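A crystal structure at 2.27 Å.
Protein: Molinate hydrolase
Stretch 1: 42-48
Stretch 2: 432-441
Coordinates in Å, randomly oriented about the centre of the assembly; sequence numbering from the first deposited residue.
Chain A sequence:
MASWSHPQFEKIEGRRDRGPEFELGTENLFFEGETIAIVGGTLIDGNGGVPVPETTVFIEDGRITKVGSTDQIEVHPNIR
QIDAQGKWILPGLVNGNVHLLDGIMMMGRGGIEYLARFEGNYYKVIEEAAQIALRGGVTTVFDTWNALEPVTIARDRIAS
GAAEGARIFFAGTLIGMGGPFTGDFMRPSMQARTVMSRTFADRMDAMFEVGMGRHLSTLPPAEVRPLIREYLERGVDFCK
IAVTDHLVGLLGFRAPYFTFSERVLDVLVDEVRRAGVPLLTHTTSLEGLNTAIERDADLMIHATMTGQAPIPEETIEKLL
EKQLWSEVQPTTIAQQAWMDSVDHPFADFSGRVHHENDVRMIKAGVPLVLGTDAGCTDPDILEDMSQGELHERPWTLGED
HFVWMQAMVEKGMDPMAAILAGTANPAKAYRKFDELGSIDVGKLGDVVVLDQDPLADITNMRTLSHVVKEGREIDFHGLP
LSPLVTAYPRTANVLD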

# COMPACT_ATOMS: atom_id res chain seq x y z
N THR A 42 9.75 36.41 -44.50
CA THR A 42 10.94 35.57 -44.54
C THR A 42 10.53 34.08 -44.44
O THR A 42 9.99 33.64 -43.43
CB THR A 42 11.92 35.95 -43.43
OG1 THR A 42 12.24 37.34 -43.56
CG2 THR A 42 13.22 35.14 -43.56
N LEU A 43 10.80 33.33 -45.50
CA LEU A 43 10.45 31.92 -45.57
C LEU A 43 11.52 30.98 -44.98
O LEU A 43 12.71 31.00 -45.38
CB LEU A 43 10.18 31.49 -46.99
CG LEU A 43 9.83 29.99 -47.17
CD1 LEU A 43 8.47 29.67 -46.59
CD2 LEU A 43 9.84 29.61 -48.64
N ILE A 44 11.07 30.17 -44.02
CA ILE A 44 11.87 29.06 -43.45
C ILE A 44 11.08 27.84 -43.82
O ILE A 44 10.07 27.54 -43.18
CB ILE A 44 12.03 29.15 -41.94
CG1 ILE A 44 12.80 30.43 -41.56
CG2 ILE A 44 12.76 27.93 -41.42
CD1 ILE A 44 13.02 30.66 -40.08
N ASP A 45 11.48 27.19 -44.91
CA ASP A 45 10.57 26.23 -45.60
C ASP A 45 10.58 24.79 -45.06
O ASP A 45 9.76 23.96 -45.46
CB ASP A 45 10.83 26.22 -47.12
CG ASP A 45 12.22 25.73 -47.49
OD1 ASP A 45 13.13 25.62 -46.61
OD2 ASP A 45 12.42 25.46 -48.67
N GLY A 46 11.55 24.49 -44.21
CA GLY A 46 11.72 23.15 -43.64
C GLY A 46 12.75 22.26 -44.34
O GLY A 46 13.03 21.15 -43.88
N ASN A 47 13.34 22.75 -45.42
CA ASN A 47 14.38 21.99 -46.14
C ASN A 47 15.78 22.33 -45.66
O ASN A 47 16.74 21.73 -46.11
CB ASN A 47 14.25 22.22 -47.61
CG ASN A 47 12.94 21.70 -48.15
OD1 ASN A 47 12.10 22.44 -48.65
ND2 ASN A 47 12.74 20.41 -48.03
N GLY A 48 15.87 23.26 -44.72
CA GLY A 48 17.13 23.50 -44.00
C GLY A 48 18.05 24.59 -44.52
O GLY A 48 19.12 24.83 -43.98
N LYS A 432 5.54 10.58 -44.58
CA LYS A 432 4.50 11.53 -44.95
C LYS A 432 5.10 12.78 -45.55
O LYS A 432 4.38 13.74 -45.80
CB LYS A 432 3.69 11.98 -43.76
CG LYS A 432 2.93 10.88 -43.04
CD LYS A 432 1.75 10.44 -43.85
CE LYS A 432 1.03 9.36 -43.10
NZ LYS A 432 -0.15 8.96 -43.90
N PHE A 433 6.38 12.76 -45.84
CA PHE A 433 7.07 13.96 -46.33
C PHE A 433 6.65 14.38 -47.75
O PHE A 433 6.81 15.52 -48.13
CB PHE A 433 8.58 13.81 -46.27
CG PHE A 433 9.33 15.11 -46.40
CD1 PHE A 433 9.07 16.17 -45.54
CD2 PHE A 433 10.29 15.28 -47.43
CE1 PHE A 433 9.76 17.37 -45.68
CE2 PHE A 433 11.00 16.47 -47.55
CZ PHE A 433 10.72 17.53 -46.71
N ASP A 434 6.10 13.45 -48.50
CA ASP A 434 5.48 13.76 -49.80
C ASP A 434 4.27 14.69 -49.63
O ASP A 434 3.95 15.42 -50.54
CB ASP A 434 5.10 12.48 -50.57
CG ASP A 434 4.17 11.55 -49.77
OD1 ASP A 434 4.23 11.51 -48.50
OD2 ASP A 434 3.36 10.83 -50.40
N GLU A 435 3.66 14.73 -48.47
CA GLU A 435 2.46 15.53 -48.23
C GLU A 435 2.54 16.67 -47.25
O GLU A 435 1.75 17.62 -47.32
CB GLU A 435 1.36 14.64 -47.75
CG GLU A 435 0.94 13.69 -48.81
CD GLU A 435 -0.55 13.51 -48.81
OE1 GLU A 435 -1.13 13.37 -49.91
OE2 GLU A 435 -1.13 13.51 -47.71
N LEU A 436 3.45 16.58 -46.30
CA LEU A 436 3.54 17.60 -45.28
C LEU A 436 4.92 17.69 -44.67
O LEU A 436 5.79 16.89 -44.99
CB LEU A 436 2.48 17.37 -44.19
CG LEU A 436 2.57 16.02 -43.43
CD1 LEU A 436 3.34 16.19 -42.13
CD2 LEU A 436 1.21 15.45 -43.17
N GLY A 437 5.12 18.72 -43.86
CA GLY A 437 6.38 18.92 -43.13
C GLY A 437 7.34 19.91 -43.76
O GLY A 437 8.40 20.19 -43.22
N SER A 438 6.99 20.39 -44.94
CA SER A 438 7.73 21.50 -45.56
C SER A 438 6.83 22.31 -46.48
O SER A 438 5.82 21.82 -47.01
CB SER A 438 8.96 21.01 -46.35
OG SER A 438 8.56 20.29 -47.53
N ILE A 439 7.29 23.52 -46.72
CA ILE A 439 6.66 24.39 -47.69
C ILE A 439 7.27 24.19 -49.08
O ILE A 439 8.39 24.60 -49.36
CB ILE A 439 6.77 25.84 -47.25
CG1 ILE A 439 5.93 26.01 -45.98
CG2 ILE A 439 6.26 26.75 -48.36
CD1 ILE A 439 6.07 27.34 -45.29
N ASP A 440 6.51 23.50 -49.92
CA ASP A 440 6.98 23.02 -51.23
C ASP A 440 5.77 22.80 -52.08
O ASP A 440 4.73 22.33 -51.60
CB ASP A 440 7.73 21.67 -51.14
CG ASP A 440 9.24 21.83 -50.91
OD1 ASP A 440 9.90 22.44 -51.77
OD2 ASP A 440 9.79 21.37 -49.87
N VAL A 441 5.91 23.14 -53.35
CA VAL A 441 4.80 23.09 -54.27
C VAL A 441 4.31 21.67 -54.30
O VAL A 441 5.09 20.75 -54.38
CB VAL A 441 5.23 23.56 -55.69
CG1 VAL A 441 4.12 23.30 -56.71
CG2 VAL A 441 5.58 25.04 -55.66

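Residues 42-48 leave a strand at Leu43 and turn against the irregular segment 432-441, nearly 400 residues later in the chain; the contact buries 299 Å² in all. One backbone hydrogen bond ties them: Ile439 N donates to Asp45 O (2.8 Å, N-H...O angle 163°), setting Asp45 beside Ile439 and Gly46 beside Ser438. Next to this bond lies a small apolar contact. Leu43 (chi1 t, chi2 p) and Ile439 (chi1 m, chi2 t) both point toward the opposing stretch, and their CD1 atoms meet at 3.6 Å; the trans chi2 of Ile439 extends its CD1 to that contact. Both residues are buried, and their apolar side chains bring no polar group needing a partner. Asp45, chi1 p, carries its carboxylate forward along its own turn, where Asp45 OD1 accepts from Asn47 N (3.1 Å). Gly46 has phi/psi of 98/-3, where a CB would jam against the preceding carbonyl; it would also lie 3.0 Å from Gly437 O, so the absent side chain lets the backbones close up. Ser438, chi1 p, packs its CB 3.2 Å from Asp45 O while its OG donates to Asp440 OD2 (2.9 Å). The end of the Asn47 side chain (chi1 m) comes near both the Asp440 carboxylate and the edge of the Phe433 ring; its amide is probably turned over in the model, so its individual polar contacts remain open. The CA-to-CB bond of Phe433 (chi1 t) points toward stretch 1.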